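Local coordinates for peptidoglycan-recognition protein LB (Drosophila melanogaster, PDB 7NSZ) that hydrolyses the amide bond between N-acetylmuramoyl and L-alanine residues of bacterial peptidoglycan with a zinc ion, and probably scavenges biologically active peptidoglycan in innate immunity, at residues A38-I42 / Y106-G112; I84-I90 / Q127-A132; P147-L152 / W174-I180; R20-R26 / M62-D67. The protein carries 1 engineered substitution. All blocks are in the same frame, centred on the assembly; numbering follows the deposited sequence.

Contact 1: residues A38-I42 / Y106-G112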
# COMPACT_ATOMS: atom_id res chain seq x y z
N ALA A 38 -8.17 -2.08 11.20
CA ALA A 38 -6.72 -1.80 11.27
C ALA A 38 -6.50 -0.42 11.87
O ALA A 38 -7.07 0.55 11.42
CB ALA A 38 -6.13 -1.83 9.90
N PRO A 39 -5.63 -0.30 12.89
CA PRO A 39 -5.37 1.00 13.48
C PRO A 39 -4.35 1.83 12.72
O PRO A 39 -4.25 2.99 13.04
CB PRO A 39 -4.88 0.63 14.89
CG PRO A 39 -4.26 -0.70 14.73
CD PRO A 39 -5.15 -1.42 13.73
N TYR A 40 -3.63 1.24 11.74
CA TYR A 40 -2.63 1.97 10.93
C TYR A 40 -2.83 1.76 9.45
O TYR A 40 -3.27 0.69 8.98
CB TYR A 40 -1.22 1.51 11.27
CG TYR A 40 -0.83 1.78 12.70
CD1 TYR A 40 -1.05 0.82 13.68
CD2 TYR A 40 -0.36 3.03 13.08
CE1 TYR A 40 -0.72 1.07 15.00
CE2 TYR A 40 -0.03 3.29 14.40
CZ TYR A 40 -0.22 2.32 15.34
OH TYR A 40 0.15 2.66 16.63
N VAL A 41 -2.46 2.80 8.72
CA VAL A 41 -2.29 2.77 7.25
C VAL A 41 -0.84 3.15 7.00
O VAL A 41 -0.41 4.23 7.46
CB VAL A 41 -3.26 3.70 6.53
CG1 VAL A 41 -2.98 3.74 5.05
CG2 VAL A 41 -4.70 3.36 6.81
N ILE A 42 -0.12 2.30 6.29
CA ILE A 42 1.31 2.56 5.97
C ILE A 42 1.42 2.75 4.48
O ILE A 42 1.03 1.88 3.68
CB ILE A 42 2.25 1.44 6.40
CG1 ILE A 42 1.94 0.89 7.77
CG2 ILE A 42 3.70 1.83 6.23
CD1 ILE A 42 2.06 1.85 8.86
N TYR A 106 4.15 -3.86 12.14
CA TYR A 106 2.80 -3.36 11.77
C TYR A 106 2.04 -4.30 10.86
O TYR A 106 0.94 -3.96 10.43
CB TYR A 106 2.94 -2.00 11.09
CG TYR A 106 3.35 -0.92 12.06
CD1 TYR A 106 4.67 -0.75 12.46
CD2 TYR A 106 2.40 -0.09 12.60
CE1 TYR A 106 5.03 0.25 13.35
CE2 TYR A 106 2.72 0.88 13.54
CZ TYR A 106 4.04 1.05 13.89
OH TYR A 106 4.38 2.05 14.76
N ASN A 107 2.63 -5.44 10.48
CA ASN A 107 2.02 -6.28 9.42
C ASN A 107 0.67 -6.85 9.84
O ASN A 107 -0.20 -7.04 8.98
CB ASN A 107 2.98 -7.39 9.02
CG ASN A 107 4.10 -6.86 8.16
OD1 ASN A 107 3.89 -6.06 7.24
ND2 ASN A 107 5.30 -7.32 8.43
N ASP A 108 0.46 -7.08 11.14
CA ASP A 108 -0.81 -7.64 11.64
C ASP A 108 -1.72 -6.52 12.19
O ASP A 108 -2.64 -6.86 12.91
CB ASP A 108 -0.54 -8.67 12.74
CG ASP A 108 0.07 -8.01 13.99
OD1 ASP A 108 0.47 -6.81 13.96
OD2 ASP A 108 0.21 -8.74 14.99
N LYS A 109 -1.50 -5.26 11.82
CA LYS A 109 -2.34 -4.17 12.38
C LYS A 109 -2.40 -2.98 11.42
O LYS A 109 -2.61 -1.83 11.84
CB LYS A 109 -1.79 -3.76 13.74
CG LYS A 109 -0.35 -3.28 13.71
CD LYS A 109 0.21 -2.75 15.04
CE LYS A 109 0.33 -3.81 16.10
NZ LYS A 109 1.45 -4.75 15.85
N SER A 110 -2.25 -3.22 10.11
CA SER A 110 -2.17 -2.12 9.14
C SER A 110 -2.75 -2.53 7.80
O SER A 110 -2.82 -3.74 7.50
CB SER A 110 -0.79 -1.61 9.04
OG SER A 110 0.08 -2.50 8.28
N VAL A 111 -3.05 -1.50 7.02
CA VAL A 111 -3.24 -1.61 5.58
C VAL A 111 -1.99 -1.01 4.99
O VAL A 111 -1.73 0.19 5.15
CB VAL A 111 -4.52 -0.91 5.11
CG1 VAL A 111 -4.72 -1.06 3.63
CG2 VAL A 111 -5.70 -1.38 5.89
N GLY A 112 -1.25 -1.82 4.25
CA GLY A 112 -0.06 -1.39 3.50
C GLY A 112 -0.40 -1.07 2.06
O GLY A 112 -0.77 -2.00 1.33

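Contact 2: residues I84-I90 / Q127-A132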
# COMPACT_ATOMS: atom_id res chain seq x y z
N ILE A 84 -1.63 0.87 -6.04
CA ILE A 84 -2.25 1.97 -6.80
C ILE A 84 -1.45 2.20 -8.07
O ILE A 84 -0.21 2.40 -8.00
CB ILE A 84 -2.26 3.26 -5.96
CG1 ILE A 84 -2.80 3.09 -4.55
CG2 ILE A 84 -2.97 4.37 -6.73
CD1 ILE A 84 -4.18 2.83 -4.48
N GLY A 85 -2.13 2.17 -9.21
CA GLY A 85 -1.45 2.43 -10.49
C GLY A 85 -1.65 3.88 -10.94
O GLY A 85 -2.55 4.57 -10.49
N GLY A 86 -0.82 4.28 -11.91
CA GLY A 86 -0.93 5.58 -12.59
C GLY A 86 -2.11 5.62 -13.54
O GLY A 86 -2.42 6.71 -14.04
N ASP A 87 -2.79 4.49 -13.73
CA ASP A 87 -4.12 4.47 -14.37
C ASP A 87 -5.21 4.96 -13.43
O ASP A 87 -6.36 5.00 -13.84
CB ASP A 87 -4.43 3.06 -14.87
CG ASP A 87 -4.46 1.99 -13.79
OD1 ASP A 87 -4.78 0.82 -14.13
OD2 ASP A 87 -4.10 2.31 -12.59
N GLY A 88 -4.88 5.25 -12.17
CA GLY A 88 -5.88 5.65 -11.18
C GLY A 88 -6.70 4.50 -10.62
O GLY A 88 -7.69 4.76 -9.87
N MET A 89 -6.27 3.26 -10.89
CA MET A 89 -6.99 2.09 -10.37
C MET A 89 -6.32 1.60 -9.10
O MET A 89 -5.12 1.81 -8.83
CB MET A 89 -7.00 0.99 -11.43
CG MET A 89 -7.73 1.39 -12.66
SD MET A 89 -9.49 1.76 -12.46
CE MET A 89 -9.50 3.27 -13.41
N ILE A 90 -7.11 0.87 -8.29
CA ILE A 90 -6.61 0.20 -7.08
C ILE A 90 -6.59 -1.30 -7.34
O ILE A 90 -7.58 -1.84 -7.85
CB ILE A 90 -7.49 0.54 -5.89
CG1 ILE A 90 -7.59 2.04 -5.71
CG2 ILE A 90 -7.01 -0.17 -4.61
CD1 ILE A 90 -8.75 2.51 -4.98
N GLN A 127 -4.49 11.38 -9.93
CA GLN A 127 -5.37 10.18 -9.92
C GLN A 127 -4.84 9.13 -8.94
O GLN A 127 -5.65 8.36 -8.40
CB GLN A 127 -5.58 9.61 -11.33
CG GLN A 127 -4.35 9.05 -12.01
CD GLN A 127 -3.53 10.05 -12.79
OE1 GLN A 127 -3.68 11.26 -12.57
NE2 GLN A 127 -2.62 9.55 -13.60
N MET A 128 -3.53 9.04 -8.75
CA MET A 128 -2.94 8.08 -7.77
C MET A 128 -3.24 8.58 -6.36
O MET A 128 -3.59 7.79 -5.50
CB MET A 128 -1.44 7.91 -7.99
CG MET A 128 -1.12 7.28 -9.33
SD MET A 128 0.64 6.93 -9.48
CE MET A 128 0.75 5.56 -8.33
N LEU A 129 -3.06 9.87 -6.11
CA LEU A 129 -3.31 10.42 -4.76
C LEU A 129 -4.78 10.28 -4.38
O LEU A 129 -5.12 9.83 -3.28
CB LEU A 129 -2.86 11.88 -4.67
CG LEU A 129 -1.41 12.13 -5.03
CD1 LEU A 129 -1.15 13.65 -5.01
CD2 LEU A 129 -0.41 11.38 -4.17
N ASP A 130 -5.67 10.60 -5.31
CA ASP A 130 -7.11 10.44 -5.11
C ASP A 130 -7.47 8.96 -4.88
O ASP A 130 -8.28 8.66 -3.98
CB ASP A 130 -7.85 10.98 -6.33
CG ASP A 130 -7.90 12.50 -6.40
OD1 ASP A 130 -7.54 13.15 -5.39
OD2 ASP A 130 -8.39 13.00 -7.44
N ALA A 131 -6.90 8.05 -5.68
CA ALA A 131 -7.21 6.62 -5.47
C ALA A 131 -6.83 6.18 -4.07
O ALA A 131 -7.57 5.46 -3.40
CB ALA A 131 -6.51 5.81 -6.50
N ALA A 132 -5.65 6.58 -3.58
CA ALA A 132 -5.19 6.15 -2.25
C ALA A 132 -6.16 6.67 -1.20
O ALA A 132 -6.54 5.95 -0.33
CB ALA A 132 -3.76 6.54 -1.98
O HOH W 1 -8.21 7.56 -9.11

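Contact 3: residues P147-L152 / W174-I180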
# COMPACT_ATOMS: atom_id res chain seq x y z
N PRO A 147 -11.73 4.22 12.40
CA PRO A 147 -12.04 5.62 12.09
C PRO A 147 -11.02 6.62 12.65
O PRO A 147 -10.92 7.65 12.07
CB PRO A 147 -13.42 5.86 12.72
CG PRO A 147 -13.61 4.74 13.70
CD PRO A 147 -12.78 3.58 13.20
N ALA A 148 -10.28 6.24 13.68
CA ALA A 148 -9.15 7.03 14.23
C ALA A 148 -7.80 6.44 13.84
O ALA A 148 -6.82 6.57 14.60
CB ALA A 148 -9.27 7.10 15.73
N TYR A 149 -7.72 5.92 12.61
CA TYR A 149 -6.44 5.34 12.14
C TYR A 149 -5.32 6.39 12.22
O TYR A 149 -5.53 7.60 12.04
CB TYR A 149 -6.62 4.73 10.74
CG TYR A 149 -6.84 5.75 9.66
CD1 TYR A 149 -5.79 6.29 8.94
CD2 TYR A 149 -8.12 6.20 9.36
CE1 TYR A 149 -5.98 7.27 8.00
CE2 TYR A 149 -8.32 7.17 8.39
CZ TYR A 149 -7.26 7.69 7.68
OH TYR A 149 -7.39 8.65 6.71
N LYS A 150 -4.11 5.86 12.34
CA LYS A 150 -2.89 6.67 12.18
C LYS A 150 -2.27 6.38 10.83
O LYS A 150 -2.10 5.17 10.47
CB LYS A 150 -1.88 6.43 13.29
CG LYS A 150 -2.36 6.99 14.62
CD LYS A 150 -1.52 6.57 15.80
CE LYS A 150 -2.11 7.06 17.09
NZ LYS A 150 -3.08 6.09 17.66
N LEU A 151 -1.92 7.41 10.09
CA LEU A 151 -1.27 7.33 8.77
C LEU A 151 0.23 7.52 8.92
O LEU A 151 0.66 8.58 9.50
CB LEU A 151 -1.91 8.37 7.82
CG LEU A 151 -1.31 8.43 6.43
CD1 LEU A 151 -1.80 7.24 5.60
CD2 LEU A 151 -1.68 9.74 5.78
N LEU A 152 1.02 6.60 8.35
CA LEU A 152 2.51 6.66 8.43
C LEU A 152 3.12 6.33 7.08
O LEU A 152 2.48 5.69 6.26
CB LEU A 152 3.01 5.61 9.43
CG LEU A 152 2.51 5.69 10.85
CD1 LEU A 152 2.89 4.41 11.60
CD2 LEU A 152 3.05 6.93 11.57
N TRP A 174 -1.84 14.81 4.61
CA TRP A 174 -3.12 14.09 4.64
C TRP A 174 -3.69 14.06 6.05
O TRP A 174 -2.98 14.02 7.05
CB TRP A 174 -2.98 12.66 4.09
CG TRP A 174 -2.66 12.57 2.64
CD1 TRP A 174 -2.31 13.60 1.80
CD2 TRP A 174 -2.53 11.37 1.87
NE1 TRP A 174 -2.03 13.11 0.56
CE2 TRP A 174 -2.16 11.75 0.57
CE3 TRP A 174 -2.77 10.01 2.15
CZ2 TRP A 174 -1.95 10.82 -0.46
CZ3 TRP A 174 -2.56 9.10 1.14
CH2 TRP A 174 -2.18 9.49 -0.14
N PRO A 175 -5.03 13.93 6.13
CA PRO A 175 -5.68 13.60 7.39
C PRO A 175 -5.02 12.39 8.05
O PRO A 175 -4.70 11.39 7.41
CB PRO A 175 -7.14 13.27 7.04
CG PRO A 175 -7.35 13.75 5.64
CD PRO A 175 -5.99 13.98 5.01
N HIS A 176 -4.91 12.47 9.35
CA HIS A 176 -4.53 11.33 10.22
C HIS A 176 -3.02 11.08 10.20
O HIS A 176 -2.58 10.19 10.92
CB HIS A 176 -5.29 10.05 9.86
CG HIS A 176 -6.76 10.11 10.11
ND1 HIS A 176 -7.36 9.33 11.04
CD2 HIS A 176 -7.73 10.87 9.54
CE1 HIS A 176 -8.68 9.60 11.05
NE2 HIS A 176 -8.91 10.54 10.14
N PHE A 177 -2.24 11.83 9.44
CA PHE A 177 -0.77 11.70 9.47
C PHE A 177 -0.29 11.99 10.88
O PHE A 177 -0.79 12.93 11.54
CB PHE A 177 -0.13 12.67 8.49
CG PHE A 177 1.37 12.56 8.53
CD1 PHE A 177 2.05 11.50 7.93
CD2 PHE A 177 2.11 13.52 9.22
CE1 PHE A 177 3.42 11.39 8.05
CE2 PHE A 177 3.49 13.39 9.32
CZ PHE A 177 4.14 12.35 8.71
N THR A 178 0.66 11.21 11.35
CA THR A 178 1.23 11.45 12.67
C THR A 178 2.68 11.03 12.74
O THR A 178 3.21 10.38 11.83
CB THR A 178 0.42 10.75 13.76
OG1 THR A 178 0.79 11.22 15.06
CG2 THR A 178 0.57 9.25 13.72
N HIS A 179 3.36 11.49 13.79
CA HIS A 179 4.73 11.06 14.14
C HIS A 179 4.68 10.17 15.37
O HIS A 179 4.04 10.50 16.36
CB HIS A 179 5.68 12.25 14.33
CG HIS A 179 6.07 12.90 13.07
ND1 HIS A 179 7.14 12.52 12.32
CD2 HIS A 179 5.50 13.92 12.42
CE1 HIS A 179 7.25 13.32 11.27
NE2 HIS A 179 6.21 14.19 11.31
N ILE A 180 5.38 9.03 15.29
CA ILE A 180 5.52 8.06 16.39
C ILE A 180 6.09 8.77 17.65
O ILE A 180 5.55 8.55 18.72
CB ILE A 180 6.38 6.85 15.97
CG1 ILE A 180 5.76 6.08 14.78
CG2 ILE A 180 6.64 5.96 17.18
CD1 ILE A 180 4.48 5.43 15.11
O HOH W 2 -5.53 9.98 5.29

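Contact 4: residues R20-R26 / M62-D67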
# COMPACT_ATOMS: atom_id res chain seq x y z
N ARG A 20 -7.72 -9.59 -7.37
CA ARG A 20 -6.50 -10.36 -7.67
C ARG A 20 -6.61 -11.06 -9.04
O ARG A 20 -5.67 -10.98 -9.87
CB ARG A 20 -6.27 -11.38 -6.57
CG ARG A 20 -5.87 -10.79 -5.22
CD ARG A 20 -5.71 -11.89 -4.20
NE ARG A 20 -4.58 -12.76 -4.52
CZ ARG A 20 -3.37 -12.59 -4.05
NH1 ARG A 20 -3.08 -11.56 -3.27
NH2 ARG A 20 -2.40 -13.44 -4.33
N SER A 21 -7.77 -11.67 -9.34
CA SER A 21 -7.94 -12.38 -10.65
C SER A 21 -7.89 -11.36 -11.79
O SER A 21 -7.34 -11.66 -12.86
CB SER A 21 -9.20 -13.20 -10.67
OG SER A 21 -10.32 -12.39 -10.40
N ASP A 22 -8.35 -10.15 -11.54
CA ASP A 22 -8.34 -9.06 -12.54
C ASP A 22 -6.93 -8.80 -13.02
O ASP A 22 -6.79 -8.42 -14.19
CB ASP A 22 -9.00 -7.78 -12.04
CG ASP A 22 -10.51 -7.80 -11.90
OD1 ASP A 22 -11.18 -8.68 -12.58
OD2 ASP A 22 -11.05 -6.92 -11.19
N TRP A 23 -5.89 -8.91 -12.18
CA TRP A 23 -4.50 -8.64 -12.62
C TRP A 23 -3.73 -9.93 -12.83
O TRP A 23 -2.55 -9.87 -13.02
CB TRP A 23 -3.79 -7.61 -11.71
CG TRP A 23 -3.70 -7.89 -10.23
CD1 TRP A 23 -4.55 -7.42 -9.27
CD2 TRP A 23 -2.62 -8.54 -9.55
NE1 TRP A 23 -4.08 -7.75 -8.03
CE2 TRP A 23 -2.93 -8.48 -8.16
CE3 TRP A 23 -1.46 -9.20 -9.96
CZ2 TRP A 23 -2.07 -9.00 -7.20
CZ3 TRP A 23 -0.65 -9.75 -8.99
CH2 TRP A 23 -0.94 -9.61 -7.63
N GLY A 24 -4.40 -11.08 -12.72
CA GLY A 24 -3.76 -12.37 -13.03
C GLY A 24 -2.82 -12.84 -11.93
O GLY A 24 -1.80 -13.49 -12.25
N ALA A 25 -3.15 -12.56 -10.67
CA ALA A 25 -2.30 -12.92 -9.52
C ALA A 25 -2.16 -14.43 -9.45
O ALA A 25 -3.15 -15.12 -9.69
CB ALA A 25 -2.94 -12.40 -8.26
N ARG A 26 -1.03 -14.88 -9.00
CA ARG A 26 -0.83 -16.26 -8.50
C ARG A 26 -1.53 -16.36 -7.15
O ARG A 26 -1.63 -15.30 -6.45
CB ARG A 26 0.68 -16.46 -8.35
CG ARG A 26 1.22 -17.82 -7.89
CD ARG A 26 2.74 -17.87 -7.88
NE ARG A 26 3.23 -17.46 -9.18
CZ ARG A 26 3.84 -16.34 -9.53
NH1 ARG A 26 4.23 -15.41 -8.68
NH2 ARG A 26 4.10 -16.13 -10.81
N MET A 62 1.95 -5.18 -10.94
CA MET A 62 1.49 -5.97 -9.79
C MET A 62 2.07 -7.39 -9.89
O MET A 62 2.58 -7.90 -8.89
CB MET A 62 -0.04 -6.03 -9.73
CG MET A 62 -0.69 -4.70 -9.34
SD MET A 62 -0.31 -4.17 -7.66
CE MET A 62 -1.07 -5.44 -6.68
N ARG A 63 2.02 -8.01 -11.07
CA ARG A 63 2.61 -9.37 -11.23
C ARG A 63 4.11 -9.31 -11.00
O ARG A 63 4.67 -10.26 -10.42
CB ARG A 63 2.27 -9.96 -12.59
CG ARG A 63 0.80 -10.26 -12.74
CD ARG A 63 0.43 -11.07 -13.99
NE ARG A 63 0.87 -10.43 -15.22
CZ ARG A 63 0.10 -9.64 -15.94
NH1 ARG A 63 -1.07 -9.25 -15.49
NH2 ARG A 63 0.54 -9.15 -17.09
N ASP A 64 4.78 -8.30 -11.49
CA ASP A 64 6.23 -8.19 -11.26
C ASP A 64 6.55 -8.13 -9.76
O ASP A 64 7.55 -8.75 -9.28
CB ASP A 64 6.77 -7.00 -12.05
CG ASP A 64 6.85 -7.22 -13.56
OD1 ASP A 64 6.67 -8.36 -14.01
OD2 ASP A 64 7.03 -6.22 -14.26
N MET A 65 5.85 -7.32 -8.99
CA MET A 65 6.06 -7.27 -7.52
C MET A 65 5.72 -8.61 -6.90
O MET A 65 6.51 -9.07 -6.03
CB MET A 65 5.22 -6.15 -6.88
CG MET A 65 5.69 -4.76 -7.29
SD MET A 65 4.86 -3.42 -6.38
CE MET A 65 3.26 -3.48 -7.16
N GLN A 66 4.60 -9.18 -7.28
CA GLN A 66 4.26 -10.50 -6.70
C GLN A 66 5.36 -11.53 -7.01
O GLN A 66 5.68 -12.32 -6.10
CB GLN A 66 2.92 -11.00 -7.21
CG GLN A 66 2.47 -12.23 -6.45
CD GLN A 66 1.23 -12.88 -6.99
OE1 GLN A 66 1.08 -12.99 -8.21
NE2 GLN A 66 0.39 -13.34 -6.08
N ASP A 67 5.87 -11.52 -8.22
CA ASP A 67 6.93 -12.47 -8.66
C ASP A 67 8.20 -12.24 -7.84
O ASP A 67 8.83 -13.20 -7.32
CB ASP A 67 7.23 -12.35 -10.14
CG ASP A 67 6.13 -12.87 -11.05
OD1 ASP A 67 5.16 -13.50 -10.56
OD2 ASP A 67 6.33 -12.66 -12.31
O HOH W 3 5.02 -14.82 -13.35

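Contact 1: residues A38-I42 / Y106-G112
Tyr40, Val41 and Ile42 run parallel to Ser110, Val111 and Gly112, the short strand segments inclined by 18° and 4.5 Å apart at their closest approach. They are neighbouring strands in the central mixed sheet of the amidase 2 fold. Three backbone hydrogen bonds hold the register: Tyr40 N to Lys109 O, Val111 N to Tyr40 O, and Ile42 N to Val111 O at 2.9 Å. Tyr40, Ile42 and Ser110 share one face of the sheet; Val41 and Val111 lie on the other, against Ile145.

On the first face two tyrosines meet as a T-shaped pair. Tyr106 presents its CD2-CE2 edge to Tyr40, with CE2 above the middle of the Tyr40 ring. The ring planes stand at 89°, with centroids 4.8 Å apart. The aliphatic part of Lys109 runs beside Tyr40 in the same direction, CD lying 3.9 Å from Tyr40 CE1, before its chain bends and NZ turns back to Asp108 OD1 and the carbonyl of Lys105. Ile42 CD1 reaches Tyr106 CD2 at 4.2 Å; the Ile42 side chain also packs near the zinc ligands His44 and His154, which links this face of the sheet to the surroundings of the metal. Pro39 crosses Lys109 nearly at right angles, its CD 3.2 Å from Lys109 O.

A type I turn from Tyr106 to Lys109 leads into the second strand. With chi1 at 75°, Ser110 OG swings back over that turn and donates to Tyr106 O at 2.7 Å, on the opposite face of the carbonyl plane from Lys109 N.

Contact 2: residues I84-I90 / Q127-A132
Gln127 reaches from the helix to the loop through its amide: NE2 donates to Gly86 O at 2.9 Å, almost perfectly straight at 178° and with the acceptor in the amide plane. Chi1 of 65° and a bend at chi2 fold the chain over the loop, which brings CG within 3.8 Å of Gly88 CA. Beside it Met128 lays its thioether along the glycines. CG lies 3.3 Å from Gly85 O, SD passes Gly86 CA, and CE ends 3.3 Å from Ile84 O. One turn further on, the methyl of Ala131 touches Gly88 O at 3.7 Å and Ile84 CG2 at 3.8 Å, with Ile90 CG1 4.0 Å away round the corner. Water 1 donates to both Gly88 O and Gln127 O, joining the two backbones.

The loop's own bonds set these carbonyls in place. Gly85 to Gly88 form a type I turn, and Asp87 OD2 takes the N-H of Met89 in an Asx turn, while OD1 is held by Tyr91 and Thr55. This β-hairpin connection between strands 82-84 and 90-92 rests on the start of helix 126-142, with Ile84 reaching Leu115 of strand 110-115 and Ile90 touching Leu17 of strand 17-18.

Contact 3: residues P147-L152 / W174-I180
His176 lies flat over Tyr149, and its side chain can be followed outward atom by atom. CB sits 3.4 Å from Tyr149 CE1, and CG lies over the same face, near CZ. ND1 is over the centre of the phenol ring, yet its N-H points along the imidazole plane to Tyr149 O, 2.7 Å away and on a lone pair of that carbonyl. On the other branch CD2 approaches Tyr149 OH. CE1 faces Pro147 O at 3.1 Å, and NE2 falls just past the rim of the phenol, nearest to Tyr149 CE2 at 3.8 Å. The two rings form an offset stack with planes only 3° apart. Tyr149 thus supplies both stacking face and acceptor, which fixes the rotation of the imidazole. Chi1 of 69° tucks the phenol back over its own backbone, where this double grip is possible. Its OH shares water 2 with Pro175 O.

Two residues on from Tyr149, Leu151 N donates to His176 O from above the carbonyl plane, and Leu151 O accepts from Thr178 N at 3.2 Å. Leu151 CD2 meets Trp174 CB at 3.6 Å, Lys150 packs its aliphatic carbons on Thr178 CG2, and Leu152 CD1 touches Ile180 CD1.

A type II turn from Trp174 to Phe177 puts His176 at positive phi and delivers its ring to the strand. Strand 149-153 is the outermost on this side of the amidase sheet; the chain after helix 165-171 is joined to it by one bridge, Leu151 with Phe177, and adds no further strand.

Contact 4: residues R20-R26 / M62-D67
The indole of Trp23 is sandwiched between helix 55-72 and its own loop. Met62 CB lies over one face of the six-membered ring, a CH-pi contact 3.7 Å from the centroid, while SD stands farther above the same face in a Met-aromatic contact. The opposite face carries Ala25 CB and Arg20 O near the rim. Arg63 CG lies at the edge, in plane, and NE1 hydrogen-bonds to Thr92 O of strand 90-92. Chi1 of 57° on Trp23 turns the indole between these layers.

Arg63 slides past the indole in the opposite direction, and its NH1 donates to Trp23 O at 2.9 Å; the oxygen is in the guanidinium plane, but the donor sits above the carbonyl plane. Gln66, extended beyond CG, reads both backbone groups of Arg26. OE1 accepts from Arg26 N on a lone pair at 2.9 Å, and NE2 gives a hydrogen to Arg26 O at 2.8 Å. That oxygen also takes Arg20 NH2, whose partner nitrogen NH1 pairs with Asp77.

Arg26 meets Asp67 in an end-on salt bridge, NH1 and NH2 both donating to OD1, each at 2.8 Å, with the guanidinium and carboxylate planes 34° apart; NH1 also bonds to Gln70. Water 3 donates to Asp67 OD2. Two donors on one oxygen would probably concentrate the carboxylate's charge there and favour its ionised form, while the buried Gln66 amide is matched at both ends by Arg26 N-H and C=O, with NE2 also donating to Asp77.

From the N terminus, the chain leaves strand 17-18 and makes the loop 20-26, which contact 4 fastens to helix 55-72. Between those segments runs strand 38-45, whose pairing with 110-115 is contact 1; contacts 4 and 1 therefore cross. Contact 2 sets the hairpin loop 84-90 on helix 126-142 and also crosses contact 1, because residues 106-112 fall inside its loop. Contact 3 closes last, in series with all the others, tying edge strand 149-153 to the C-terminal tail. It touches contact 1 through the sheet, Val41 O lying 2.9 Å from Leu152 N, and contact 2 where Trp174 packs on Ala132 and Leu129.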